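Local coordinates for internalin C2 (Listeria monocytogenes serotype 4b str. F2365, PDB 4FHO), which belongs to the internalin family of leucine-rich-repeat proteins and probably takes part in adhesion to, or invasion of, host cells, at residues P12-I18 with N36-V41; T126-P130 with I147-L153; S163-V169 with R185-I191. All coordinates share one frame. Where two conformers were deposited one is given. Numbering follows the deposited sequence.

Contact 1 (P12-I18 with N36-V41); sequences PTPINVI and NVTDAV
Residues 13-14 and 40-41 form a short two-stranded antiparallel sheet. T13 and V41 are its hydrogen-bonded pair, CA atoms 5.9 Å apart: V41 N donates to T13 O at 3.1 Å, and T13 N returns a weak bond to V41 O at 3.4 Å. P14 faces A40 as the non-hydrogen-bonded pair, CA to CA 4.1 Å, a position where a proline can sit because no NH has to point across. P14 is also the N-cap of helix 15-18; its O accepts from V17 N at 3.1 Å. At the bend, I15 N bonds D39 O at 3.0 Å and N16 N bonds V37 O at 3.0 Å, so the other segment takes up the first two NH groups of the helix. N36-D39 is a type I turn, with D39 N to N36 O at 3.0 Å. N36 OD1 accepts from T38 N at 3.0 Å, an Asx turn, and D39 OD2 from N36 N at 2.8 Å.

I15 and I18, both m,t, point toward the partner and meet V41 (chi1 m): I15 CG1 to V41 CG1 3.4 Å, I18 CD1 to V41 CG2 3.7 Å. Bulky beta-branched aliphatic side chains fill this buried site, where I15 touches V28 of helix 22-31 while I18 and V41 touch L46 of helix 43-47. N16, in the p rotamer, lays ND2 3.8 Å from T38 CG2.

Both segments lie in the N-terminal cap of the internalin, a helical domain related to EF-hands. Main-chain bonds thus fix the chain's path, while three aliphatic side chains tie strands to helices.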
ATOM      1  N   PRO A  12      -2.281   4.071 -32.567  1.00105.98           N
ATOM      2  CA  PRO A  12      -3.258   4.942 -31.889  1.00 96.04           C
ATOM      3  C   PRO A  12      -4.640   4.290 -31.697  1.00 87.28           C
ATOM      4  O   PRO A  12      -5.276   3.857 -32.667  1.00 81.25           O
ATOM      5  CB  PRO A  12      -3.338   6.161 -32.815  1.00103.63           C
ATOM      6  CG  PRO A  12      -1.989   6.222 -33.441  1.00108.01           C
ATOM      7  CD  PRO A  12      -1.597   4.792 -33.658  1.00110.52           C
ATOM      8  N   THR A  13      -5.069   4.207 -30.437  1.00 83.53           N
ATOM      9  CA  THR A  13      -6.254   3.448 -30.025  1.00 86.84           C
ATOM     10  C   THR A  13      -7.135   4.362 -29.161  1.00 81.76           C
ATOM     11  O   THR A  13      -6.587   5.204 -28.451  1.00 70.20           O
ATOM     12  CB  THR A  13      -5.827   2.213 -29.202  1.00 86.83           C
ATOM     13  OG1 THR A  13      -4.901   1.438 -29.971  1.00 86.52           O
ATOM     14  CG2 THR A  13      -7.021   1.337 -28.830  1.00 81.41           C
ATOM     15  N   PRO A  14      -8.483   4.223 -29.238  1.00 80.47           N
ATOM     16  CA  PRO A  14      -9.339   5.006 -28.346  1.00 79.69           C
ATOM     17  C   PRO A  14      -9.090   4.699 -26.866  1.00 76.78           C
ATOM     18  O   PRO A  14      -8.776   3.549 -26.521  1.00 76.19           O
ATOM     19  CB  PRO A  14     -10.751   4.584 -28.756  1.00 86.98           C
ATOM     20  CG  PRO A  14     -10.624   4.227 -30.192  1.00 94.09           C
ATOM     21  CD  PRO A  14      -9.280   3.564 -30.297  1.00 92.14           C
ATOM     22  N   ILE A  15      -9.232   5.711 -26.012  1.00 74.28           N
ATOM     23  CA  ILE A  15      -8.987   5.556 -24.565  1.00 67.01           C
ATOM     24  C   ILE A  15      -9.902   4.491 -23.936  1.00 69.47           C
ATOM     25  O   ILE A  15      -9.444   3.717 -23.074  1.00 66.04           O
ATOM     26  CB  ILE A  15      -9.078   6.916 -23.799  1.00 69.76           C
ATOM     27  CG1 ILE A  15      -7.972   7.886 -24.253  1.00 73.85           C
ATOM     28  CG2 ILE A  15      -8.948   6.729 -22.296  1.00 62.12           C
ATOM     29  CD1 ILE A  15      -8.270   9.334 -23.919  1.00 75.89           C
ATOM     30  N   ASN A  16     -11.162   4.415 -24.381  1.00 66.19           N
ATOM     31  CA  ASN A  16     -12.118   3.412 -23.832  1.00 66.72           C
ATOM     32  C   ASN A  16     -11.993   1.977 -24.381  1.00 70.61           C
ATOM     33  O   ASN A  16     -12.760   1.106 -23.972  1.00 75.74           O
ATOM     34  CB  ASN A  16     -13.575   3.921 -23.895  1.00 72.97           C
ATOM     35  CG  ASN A  16     -14.135   4.034 -25.315  1.00 74.24           C
ATOM     36  OD1 ASN A  16     -13.427   3.919 -26.311  1.00 69.16           O
ATOM     37  ND2 ASN A  16     -15.430   4.277 -25.396  1.00 83.56           N
ATOM     38  N   VAL A  17     -11.069   1.756 -25.323  1.00 73.39           N
ATOM     39  CA  VAL A  17     -10.670   0.407 -25.785  1.00 73.95           C
ATOM     40  C   VAL A  17      -9.553  -0.099 -24.882  1.00 73.71           C
ATOM     41  O   VAL A  17      -9.648  -1.205 -24.345  1.00 76.59           O
ATOM     42  CB  VAL A  17     -10.154   0.407 -27.245  1.00 76.94           C
ATOM     43  CG1 VAL A  17      -9.529  -0.939 -27.628  1.00 80.99           C
ATOM     44  CG2 VAL A  17     -11.274   0.760 -28.219  1.00 82.32           C
ATOM     45  N   ILE A  18      -8.498   0.715 -24.752  1.00 72.19           N
ATOM     46  CA  ILE A  18      -7.327   0.428 -23.891  1.00 70.08           C
ATOM     47  C   ILE A  18      -7.751   0.265 -22.422  1.00 70.38           C
ATOM     48  O   ILE A  18      -7.332  -0.675 -21.768  1.00 68.37           O
ATOM     49  CB  ILE A  18      -6.264   1.562 -23.948  1.00 70.51           C
ATOM     50  CG1 ILE A  18      -5.704   1.783 -25.356  1.00 74.04           C
ATOM     51  CG2 ILE A  18      -5.078   1.262 -23.030  1.00 70.71           C
ATOM     52  CD1 ILE A  18      -5.008   3.124 -25.475  1.00 72.90           C
ATOM     53  N   ASN A  36     -12.741  13.611 -24.987  1.00 88.47           N
ATOM     54  CA  ASN A  36     -13.677  12.481 -24.859  1.00 85.76           C
ATOM     55  C   ASN A  36     -12.928  11.151 -24.661  1.00 79.44           C
ATOM     56  O   ASN A  36     -11.821  10.988 -25.177  1.00 80.69           O
ATOM     57  CB  ASN A  36     -14.550  12.408 -26.127  1.00 89.66           C
ATOM     58  CG  ASN A  36     -15.873  11.678 -25.905  1.00100.83           C
ATOM     59  OD1 ASN A  36     -15.904  10.502 -25.528  1.00103.35           O
ATOM     60  ND2 ASN A  36     -16.977  12.374 -26.155  1.00103.96           N
ATOM     61  N   VAL A  37     -13.543  10.210 -23.935  1.00 75.79           N
ATOM     62  CA  VAL A  37     -12.999   8.837 -23.770  1.00 73.53           C
ATOM     63  C   VAL A  37     -12.944   8.031 -25.084  1.00 79.10           C
ATOM     64  O   VAL A  37     -12.187   7.065 -25.178  1.00 78.34           O
ATOM     65  CB  VAL A  37     -13.774   7.995 -22.730  1.00 69.39           C
ATOM     66  CG1 VAL A  37     -13.670   8.603 -21.338  1.00 70.05           C
ATOM     67  CG2 VAL A  37     -15.228   7.809 -23.156  1.00 73.86           C
ATOM     68  N   THR A  38     -13.761   8.415 -26.075  1.00 81.63           N
ATOM     69  CA  THR A  38     -13.667   7.875 -27.435  1.00 77.59           C
ATOM     70  C   THR A  38     -12.479   8.416 -28.250  1.00 77.27           C
ATOM     71  O   THR A  38     -12.217   7.882 -29.331  1.00 76.85           O
ATOM     72  CB  THR A  38     -14.971   8.102 -28.247  1.00 82.62           C
ATOM     73  OG1 THR A  38     -15.306   9.490 -28.257  1.00 83.11           O
ATOM     74  CG2 THR A  38     -16.128   7.319 -27.646  1.00 81.00           C
ATOM     75  N   ASP A  39     -11.779   9.457 -27.767  1.00 74.83           N
ATOM     76  CA  ASP A  39     -10.617  10.012 -28.491  1.00 80.27           C
ATOM     77  C   ASP A  39      -9.425   9.066 -28.442  1.00 83.21           C
ATOM     78  O   ASP A  39      -9.247   8.318 -27.474  1.00 71.79           O
ATOM     79  CB  ASP A  39     -10.148  11.369 -27.941  1.00 83.69           C
ATOM     80  CG  ASP A  39     -11.188  12.469 -28.076  1.00 86.00           C
ATOM     81  OD1 ASP A  39     -12.028  12.425 -28.997  1.00 92.55           O
ATOM     82  OD2 ASP A  39     -11.154  13.395 -27.240  1.00 93.66           O
ATOM     83  N   ALA A  40      -8.606   9.150 -29.488  1.00 78.83           N
ATOM     84  CA  ALA A  40      -7.385   8.365 -29.633  1.00 83.36           C
ATOM     85  C   ALA A  40      -6.291   8.918 -28.707  1.00 84.40           C
ATOM     86  O   ALA A  40      -6.263  10.124 -28.406  1.00 80.44           O
ATOM     87  CB  ALA A  40      -6.912   8.369 -31.105  1.00 86.07           C
ATOM     88  N   VAL A  41      -5.415   8.025 -28.243  1.00 80.14           N
ATOM     89  CA  VAL A  41      -4.141   8.401 -27.604  1.00 76.56           C
ATOM     90  C   VAL A  41      -3.001   7.609 -28.250  1.00 82.15           C
ATOM     91  O   VAL A  41      -3.209   6.482 -28.745  1.00 79.39           O
ATOM     92  CB  VAL A  41      -4.156   8.186 -26.079  1.00 76.85           C
ATOM     93  CG1 VAL A  41      -5.073   9.201 -25.426  1.00 66.93           C
ATOM     94  CG2 VAL A  41      -4.579   6.770 -25.723  1.00 74.93           C
TER

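Contact 2 (T126-P130 with I147-L153)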
ATOM      1  N   THR A 126      -5.468 -11.529   4.399  1.00 57.77           N
ATOM      2  CA  THR A 126      -5.069 -12.280   5.596  1.00 56.00           C
ATOM      3  C   THR A 126      -3.555 -12.470   5.716  1.00 63.79           C
ATOM      4  O   THR A 126      -3.093 -12.874   6.759  1.00 66.33           O
ATOM      5  CB  THR A 126      -5.764 -13.661   5.622  1.00 61.57           C
ATOM      6  OG1 THR A 126      -5.315 -14.449   4.516  1.00 64.00           O
ATOM      7  CG2 THR A 126      -7.291 -13.499   5.514  1.00 61.50           C
ATOM      8  N   ASP A 127      -2.800 -12.147   4.670  1.00 64.45           N
ATOM      9  CA  ASP A 127      -1.430 -12.614   4.478  1.00 71.23           C
ATOM     10  C   ASP A 127      -0.637 -11.494   3.788  1.00 66.25           C
ATOM     11  O   ASP A 127      -1.070 -11.000   2.758  1.00 63.60           O
ATOM     12  CB  ASP A 127      -1.508 -13.867   3.572  1.00 76.91           C
ATOM     13  CG  ASP A 127      -0.187 -14.589   3.404  1.00 87.67           C
ATOM     14  OD1 ASP A 127       0.781 -14.323   4.144  1.00 92.80           O
ATOM     15  OD2 ASP A 127      -0.138 -15.484   2.532  1.00108.85           O
ATOM     16  N   VAL A 128       0.517 -11.122   4.328  1.00 60.24           N
ATOM     17  CA  VAL A 128       1.404 -10.075   3.723  1.00 64.09           C
ATOM     18  C   VAL A 128       2.741 -10.644   3.182  1.00 63.94           C
ATOM     19  O   VAL A 128       3.670  -9.893   2.853  1.00 64.64           O
ATOM     20  CB  VAL A 128       1.628  -8.878   4.685  1.00 64.39           C
ATOM     21  CG1 VAL A 128       0.323  -8.112   4.873  1.00 62.43           C
ATOM     22  CG2 VAL A 128       2.220  -9.321   6.012  1.00 67.85           C
ATOM     23  N   THR A 129       2.793 -11.959   2.992  1.00 68.02           N
ATOM     24  CA  THR A 129       3.963 -12.627   2.422  1.00 76.85           C
ATOM     25  C   THR A 129       4.500 -12.005   1.111  1.00 70.75           C
ATOM     26  O   THR A 129       5.717 -11.815   0.993  1.00 68.05           O
ATOM     27  CB  THR A 129       3.749 -14.151   2.270  1.00 86.30           C
ATOM     28  OG1 THR A 129       3.251 -14.706   3.487  1.00108.04           O
ATOM     29  CG2 THR A 129       5.071 -14.831   2.040  1.00114.90           C
ATOM     30  N   PRO A 130       3.614 -11.603   0.169  1.00 65.38           N
ATOM     31  CA  PRO A 130       4.092 -10.923  -1.048  1.00 71.22           C
ATOM     32  C   PRO A 130       4.826  -9.590  -0.856  1.00 63.19           C
ATOM     33  O   PRO A 130       5.524  -9.161  -1.764  1.00 74.83           O
ATOM     34  CB  PRO A 130       2.797 -10.709  -1.845  1.00 71.94           C
ATOM     35  CG  PRO A 130       1.923 -11.843  -1.417  1.00 67.06           C
ATOM     36  CD  PRO A 130       2.163 -11.847   0.070  1.00 68.91           C
ATOM     37  N   ILE A 147      -4.983  -9.929   9.326  1.00 57.65           N
ATOM     38  CA  ILE A 147      -3.587 -10.327   9.285  1.00 61.77           C
ATOM     39  C   ILE A 147      -3.180 -10.793  10.684  1.00 62.75           C
ATOM     40  O   ILE A 147      -3.491 -10.145  11.689  1.00 57.92           O
ATOM     41  CB  ILE A 147      -2.671  -9.161   8.836  1.00 61.37           C
ATOM     42  CG1 ILE A 147      -2.999  -8.750   7.380  1.00 57.44           C
ATOM     43  CG2 ILE A 147      -1.182  -9.545   8.971  1.00 59.56           C
ATOM     44  CD1 ILE A 147      -2.559  -7.345   7.028  1.00 53.17           C
ATOM     45  N   THR A 148      -2.481 -11.919  10.731  1.00 60.80           N
ATOM     46  CA  THR A 148      -1.939 -12.499  11.953  1.00 65.03           C
ATOM     47  C   THR A 148      -0.417 -12.363  11.993  1.00 68.49           C
ATOM     48  O   THR A 148       0.119 -11.840  12.950  1.00 72.76           O
ATOM     49  CB  THR A 148      -2.368 -13.980  12.093  1.00 72.38           C
ATOM     50  OG1 THR A 148      -2.006 -14.712  10.913  1.00 87.19           O
ATOM     51  CG2 THR A 148      -3.870 -14.079  12.247  1.00 68.45           C
ATOM     52  N   ASN A 149       0.264 -12.784  10.931  1.00 69.26           N
ATOM     53  CA  ASN A 149       1.722 -12.927  10.908  1.00 71.59           C
ATOM     54  C   ASN A 149       2.405 -11.703  10.263  1.00 67.62           C
ATOM     55  O   ASN A 149       2.087 -11.366   9.137  1.00 69.68           O
ATOM     56  CB  ASN A 149       2.076 -14.217  10.139  1.00 75.90           C
ATOM     57  CG  ASN A 149       3.527 -14.642  10.295  1.00 78.98           C
ATOM     58  OD1 ASN A 149       4.277 -14.103  11.113  1.00 88.12           O
ATOM     59  ND2 ASN A 149       3.919 -15.645   9.529  1.00 84.34           N
ATOM     60  N   ILE A 150       3.340 -11.078  10.998  1.00 65.45           N
ATOM     61  CA  ILE A 150       4.136  -9.927  10.523  0.50 69.31           C
ATOM     62  C   ILE A 150       5.542 -10.373  10.055  1.00 69.72           C
ATOM     63  O   ILE A 150       6.342  -9.546   9.604  1.00 74.58           O
ATOM     64  CB  ILE A 150       4.266  -8.849  11.627  0.50 70.48           C
ATOM     65  CG1 ILE A 150       2.903  -8.349  12.100  0.50 72.59           C
ATOM     66  CG2 ILE A 150       5.005  -7.607  11.153  0.50 91.62           C
ATOM     67  CD1 ILE A 150       3.049  -7.220  13.102  0.50 66.73           C
ATOM     68  N   SER A 151       5.846 -11.679  10.110  1.00 67.77           N
ATOM     69  CA  SER A 151       7.178 -12.189   9.691  1.00 77.04           C
ATOM     70  C   SER A 151       7.706 -11.636   8.349  1.00 76.09           C
ATOM     71  O   SER A 151       8.871 -11.245   8.284  1.00 75.10           O
ATOM     72  CB  SER A 151       7.225 -13.728   9.678  1.00 77.38           C
ATOM     73  OG  SER A 151       7.118 -14.203  11.004  1.00 83.81           O
ATOM     74  N   PRO A 152       6.842 -11.536   7.311  1.00 74.62           N
ATOM     75  CA  PRO A 152       7.287 -10.982   6.028  1.00 75.18           C
ATOM     76  C   PRO A 152       7.765  -9.534   6.011  1.00 71.47           C
ATOM     77  O   PRO A 152       8.434  -9.166   5.057  1.00 73.29           O
ATOM     78  CB  PRO A 152       6.044 -11.133   5.142  1.00 74.04           C
ATOM     79  CG  PRO A 152       5.345 -12.310   5.718  1.00 80.87           C
ATOM     80  CD  PRO A 152       5.467 -12.050   7.184  1.00 76.88           C
ATOM     81  N   LEU A 153       7.425  -8.732   7.028  1.00 68.22           N
ATOM     82  CA  LEU A 153       7.925  -7.356   7.153  1.00 71.29           C
ATOM     83  C   LEU A 153       9.340  -7.193   7.715  1.00 75.81           C
ATOM     84  O   LEU A 153       9.895  -6.095   7.622  1.00 75.92           O
ATOM     85  CB  LEU A 153       6.975  -6.502   8.017  1.00 73.09           C
ATOM     86  CG  LEU A 153       5.480  -6.508   7.721  1.00 69.27           C
ATOM     87  CD1 LEU A 153       4.789  -5.466   8.595  1.00 63.87           C
ATOM     88  CD2 LEU A 153       5.215  -6.253   6.245  1.00 68.92           C
TER
HETATM   89  O   HOH W   1      -0.945 -13.426   8.435  1.00 56.76           O
HETATM   90  O   HOH W   2       1.229 -12.506   6.697  1.00 62.92           O
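The CA-to-CB bond of T126 points away from the partner, and the small polar side chain is exposed, which suits threonine. T126 O lies 3.6 Å from I147 CA and receives a 2.8 Å bond from water 1, which accepts from N149 N at 2.8 Å. Water 1 thus joins the two backbones. The CA-to-CB bond of D127 also points away, though its carboxylate comes back nearer; within the segment D127 OD1 accepts from T129 OG1 at 2.6 Å and weakly from T129 N at 3.3 Å. One repeat on, N149 does the same, its OD1 taking S151 N at 3.1 Å in an Asx turn and S151 OG at 2.8 Å. A short acidic or amide side chain two residues before a hydroxyl residue that a proline follows suits the entry to a 3-10 turn.

V128 is the centrepiece, with 94 Å² covered. It points toward the partner, its CG1 3.7 Å from I147 CD1 and its CG2 4.3 Å from both P152 CB and L153 CD2. V128 N donates to water 2 at 2.8 Å, which donates to N149 O at 2.8 Å. T129 then opens the 3-10 segment, and its CA packs 3.6 Å from P152 CG, the rigid ring filling the space between successive turns.

The two loops are equivalent parts of adjacent leucine-rich repeats, one between strands 117-119 and 139-141, the other between 139-141 and 161-163, away from the parallel sheet. V128 also touches L142, while I150 repeats its role one repeat on, packing against I164, V169 and L175.

Contact 3 (S163-V169 with R185-I191). With SO4 (sulfate ion), chain C.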
ATOM      1  N   SER A 163       1.209   0.959  10.019  1.00 57.06           N
ATOM      2  CA  SER A 163      -0.109   0.949  10.603  1.00 52.24           C
ATOM      3  C   SER A 163      -0.709  -0.442  10.413  1.00 57.33           C
ATOM      4  O   SER A 163      -0.929  -0.869   9.285  1.00 53.05           O
ATOM      5  CB  SER A 163      -0.941   2.033   9.928  1.00 62.69           C
ATOM      6  OG  SER A 163      -2.098   2.284  10.650  1.00 61.47           O
ATOM      7  N   ILE A 164      -0.980  -1.125  11.526  1.00 54.17           N
ATOM      8  CA  ILE A 164      -1.500  -2.501  11.557  1.00 58.85           C
ATOM      9  C   ILE A 164      -2.719  -2.664  12.478  1.00 53.63           C
ATOM     10  O   ILE A 164      -3.046  -3.780  12.881  1.00 55.62           O
ATOM     11  CB  ILE A 164      -0.390  -3.510  11.953  1.00 62.74           C
ATOM     12  CG1 ILE A 164       0.244  -3.148  13.302  1.00 65.37           C
ATOM     13  CG2 ILE A 164       0.668  -3.598  10.854  1.00 63.94           C
ATOM     14  CD1 ILE A 164       1.059  -4.274  13.907  1.00 63.98           C
ATOM     15  N   GLY A 165      -3.432  -1.569  12.751  1.00 57.26           N
ATOM     16  CA  GLY A 165      -4.607  -1.592  13.622  1.00 56.84           C
ATOM     17  C   GLY A 165      -5.758  -2.418  13.086  1.00 56.48           C
ATOM     18  O   GLY A 165      -5.852  -2.617  11.892  1.00 56.38           O
ATOM     19  N   ASN A 166      -6.586  -2.960  13.978  1.00 54.95           N
ATOM     20  CA  ASN A 166      -7.722  -3.826  13.608  1.00 53.99           C
ATOM     21  C   ASN A 166      -7.289  -5.028  12.756  1.00 54.82           C
ATOM     22  O   ASN A 166      -7.706  -5.177  11.611  1.00 53.28           O
ATOM     23  CB  ASN A 166      -8.833  -3.009  12.924  1.00 53.92           C
ATOM     24  CG  ASN A 166      -9.374  -1.910  13.812  1.00 60.86           C
ATOM     25  OD1 ASN A 166     -10.234  -2.153  14.647  1.00 57.60           O
ATOM     26  ND2 ASN A 166      -8.872  -0.705  13.637  1.00 57.62           N
ATOM     27  N   ASN A 167      -6.357  -5.803  13.297  1.00 52.19           N
ATOM     28  CA  ASN A 167      -5.942  -7.076  12.719  1.00 53.63           C
ATOM     29  C   ASN A 167      -5.981  -8.127  13.847  1.00 58.10           C
ATOM     30  O   ASN A 167      -6.671  -7.907  14.842  1.00 61.60           O
ATOM     31  CB  ASN A 167      -4.576  -6.884  12.026  1.00 54.30           C
ATOM     32  CG  ASN A 167      -4.701  -6.306  10.638  1.00 51.60           C
ATOM     33  OD1 ASN A 167      -5.171  -6.979   9.748  1.00 52.72           O
ATOM     34  ND2 ASN A 167      -4.291  -5.050  10.448  1.00 49.17           N
ATOM     35  N   GLN A 168      -5.256  -9.241  13.709  1.00 59.96           N
ATOM     36  CA  GLN A 168      -5.185 -10.288  14.723  1.00 59.65           C
ATOM     37  C   GLN A 168      -3.714 -10.579  15.075  1.00 64.28           C
ATOM     38  O   GLN A 168      -3.361 -11.714  15.356  1.00 66.43           O
ATOM     39  CB  GLN A 168      -5.888 -11.544  14.200  1.00 69.22           C
ATOM     40  CG  GLN A 168      -7.356 -11.370  13.815  1.00 87.33           C
ATOM     41  CD  GLN A 168      -8.297 -12.261  14.604  1.00108.61           C
ATOM     42  OE1 GLN A 168      -8.609 -11.979  15.765  1.00118.75           O
ATOM     43  NE2 GLN A 168      -8.752 -13.351  13.978  1.00 92.92           N
ATOM     44  N   VAL A 169      -2.874  -9.540  15.068  1.00 61.12           N
ATOM     45  CA  VAL A 169      -1.438  -9.669  15.279  1.00 67.16           C
ATOM     46  C   VAL A 169      -1.191  -9.987  16.753  1.00 68.09           C
ATOM     47  O   VAL A 169      -1.751  -9.320  17.615  1.00 68.93           O
ATOM     48  CB  VAL A 169      -0.690  -8.367  14.894  1.00 67.14           C
ATOM     49  CG1 VAL A 169       0.774  -8.414  15.300  1.00 73.58           C
ATOM     50  CG2 VAL A 169      -0.796  -8.110  13.404  1.00 61.53           C
ATOM     51  N   ARG A 185       1.212   2.169  14.670  1.00 57.25           N
ATOM     52  CA  ARG A 185      -0.188   2.192  15.055  1.00 54.47           C
ATOM     53  C   ARG A 185      -0.714   0.768  15.014  1.00 62.04           C
ATOM     54  O   ARG A 185      -0.744   0.155  13.947  1.00 59.59           O
ATOM     55  CB  ARG A 185      -0.971   3.096  14.128  1.00 58.71           C
ATOM     56  CG  ARG A 185      -0.676   4.561  14.378  1.00 62.33           C
ATOM     57  CD  ARG A 185      -1.532   5.398  13.472  1.00 65.24           C
ATOM     58  NE  ARG A 185      -1.402   6.812  13.773  1.00 70.42           N
ATOM     59  CZ  ARG A 185      -2.146   7.773  13.231  1.00 70.70           C
ATOM     60  NH1 ARG A 185      -3.093   7.502  12.320  1.00 77.81           N
ATOM     61  NH2 ARG A 185      -1.925   9.027  13.586  1.00 68.61           N
ATOM     62  N   ALA A 186      -1.095   0.247  16.181  1.00 60.82           N
ATOM     63  CA  ALA A 186      -1.472  -1.157  16.346  1.00 60.44           C
ATOM     64  C   ALA A 186      -2.662  -1.360  17.286  1.00 56.94           C
ATOM     65  O   ALA A 186      -2.753  -2.404  17.936  1.00 63.25           O
ATOM     66  CB  ALA A 186      -0.265  -1.964  16.806  1.00 57.54           C
ATOM     67  N   ASP A 187      -3.606  -0.401  17.288  1.00 58.86           N
ATOM     68  CA  ASP A 187      -4.832  -0.520  18.112  1.00 58.32           C
ATOM     69  C   ASP A 187      -5.658  -1.738  17.660  1.00 64.77           C
ATOM     70  O   ASP A 187      -5.797  -1.956  16.469  1.00 61.06           O
ATOM     71  CB  ASP A 187      -5.731   0.731  18.012  1.00 65.28           C
ATOM     72  CG  ASP A 187      -5.143   1.968  18.700  1.00 67.59           C
ATOM     73  OD1 ASP A 187      -4.169   1.850  19.464  1.00 71.62           O
ATOM     74  OD2 ASP A 187      -5.687   3.083  18.499  1.00 62.08           O
ATOM     75  N   ASP A 188      -6.186  -2.506  18.618  1.00 58.79           N
ATOM     76  CA  ASP A 188      -7.144  -3.596  18.358  1.00 62.02           C
ATOM     77  C   ASP A 188      -6.455  -4.754  17.611  1.00 60.19           C
ATOM     78  O   ASP A 188      -6.658  -4.984  16.429  1.00 62.71           O
ATOM     79  CB  ASP A 188      -8.443  -3.069  17.688  1.00 58.34           C
ATOM     80  CG  ASP A 188      -9.592  -4.096  17.685  1.00 74.13           C
ATOM     81  OD1 ASP A 188      -9.430  -5.267  18.096  1.00 68.85           O
ATOM     82  OD2 ASP A 188     -10.684  -3.729  17.215  1.00100.08           O
ATOM     83  N   ASN A 189      -5.612  -5.445  18.363  1.00 59.21           N
ATOM     84  CA  ASN A 189      -4.862  -6.611  17.930  1.00 61.44           C
ATOM     85  C   ASN A 189      -4.817  -7.602  19.121  1.00 61.06           C
ATOM     86  O   ASN A 189      -5.639  -7.484  20.037  1.00 67.40           O
ATOM     87  CB  ASN A 189      -3.486  -6.150  17.429  1.00 62.16           C
ATOM     88  CG  ASN A 189      -3.498  -5.759  15.972  1.00 59.97           C
ATOM     89  OD1 ASN A 189      -3.744  -6.595  15.095  1.00 58.78           O
ATOM     90  ND2 ASN A 189      -3.208  -4.499  15.701  1.00 56.10           N
ATOM     91  N   LYS A 190      -3.915  -8.573  19.098  1.00 68.53           N
ATOM     92  CA  LYS A 190      -3.751  -9.532  20.190  1.00 71.33           C
ATOM     93  C   LYS A 190      -2.335  -9.438  20.760  1.00 78.73           C
ATOM     94  O   LYS A 190      -1.722 -10.447  21.072  1.00 75.22           O
ATOM     95  CB  LYS A 190      -4.076 -10.947  19.682  1.00 78.43           C
ATOM     96  CG  LYS A 190      -5.493 -11.123  19.151  1.00 82.88           C
ATOM     97  CD  LYS A 190      -6.503 -11.321  20.280  1.00 98.85           C
ATOM     98  CE  LYS A 190      -7.935 -11.074  19.822  1.00103.68           C
ATOM     99  NZ  LYS A 190      -8.301 -11.848  18.601  1.00106.05           N
ATOM    100  N   ILE A 191      -1.839  -8.210  20.942  1.00 74.11           N
ATOM    101  CA  ILE A 191      -0.468  -7.980  21.401  1.00 75.49           C
ATOM    102  C   ILE A 191      -0.454  -8.057  22.940  1.00 76.93           C
ATOM    103  O   ILE A 191      -1.293  -7.433  23.604  1.00 78.84           O
ATOM    104  CB  ILE A 191       0.080  -6.619  20.876  1.00 75.87           C
ATOM    105  CG1 ILE A 191       0.137  -6.625  19.331  1.00 71.34           C
ATOM    106  CG2 ILE A 191       1.460  -6.309  21.451  1.00 73.70           C
ATOM    107  CD1 ILE A 191       0.279  -5.251  18.688  1.00 69.80           C
TER
HETATM  108  S   SO4 C 600      -4.578  10.437  10.945  1.00119.31           S
HETATM  109  O1  SO4 C 600      -5.561  11.079  11.859  1.00 93.03           O
HETATM  110  O2  SO4 C 600      -4.936   9.011  10.756  1.00 91.94           O
HETATM  111  O3  SO4 C 600      -4.574  11.116   9.623  1.00105.02           O
HETATM  112  O4  SO4 C 600      -3.227  10.541  11.544  1.00 88.62           O
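N189 dominates this contact. Its chi1 of -87° brings the amide close to the preceding repeat, where N189 ND2 donates to I164 O at 2.9 Å as well as to its own A186 O at 3.1 Å, and N189 OD1 accepts from V169 N at 3.1 Å. N167 adopts nearly the same conformation: ND2 bonds I164 O at 3.0 Å and L142 O of the repeat before. Both fill the asparagine position of the LxxLxLxxN motif; a carboxamide suits it because donor and acceptor sit on separate atoms of a short arm.

N166 (phi/psi 55/56) and D188 (68/72) take the left-handed conformation that Asn and Asp tolerate well. N166 N donates to D187 O at 2.8 Å. G165 CA lies 3.1 Å from D187 O, where a CB would be tight.

I164 (p,t) sets CG1 3.7 Å from A186 CB. S163 and R185, a parallel bridge pair, share one face of the sheet, S163 OG bonding D143. Extended beyond chi1 (m), R185 salt-bridges E205 through NE and holds a crystallisation sulfate, probably, with NH1 2.8 Å from O2. On the exposed side, K190 NZ gives Q168 OE1 a weak 2.9 Å bond.

I164 N bonds R185 O and K190 N bonds V169 O, both at 2.7 Å, so buried amides complement direct backbone bonds between the repeats.

In the fold
Contacts 2 and 3 belong to the same solenoid, and contact 1 to the N-terminal domain on the opposite side of the chain's centre; its centre lies 40 Å and 44 Å from theirs. All three are partly buried. Contacts 2 and 3, with centres 13 Å apart, touch directly: I147 O lies 2.8 Å from Q168 N, and I150 CD1 packs 3.4 Å from V169 CG1. Together they sample successive repeats at different points of the coil. Contact 1 joins antiparallel strands by direct backbone bonds; contact 3 joins parallel neighbours through backbone and asparagine amides; contact 2, farther round the repeat, relies on aliphatic packing and bridging waters.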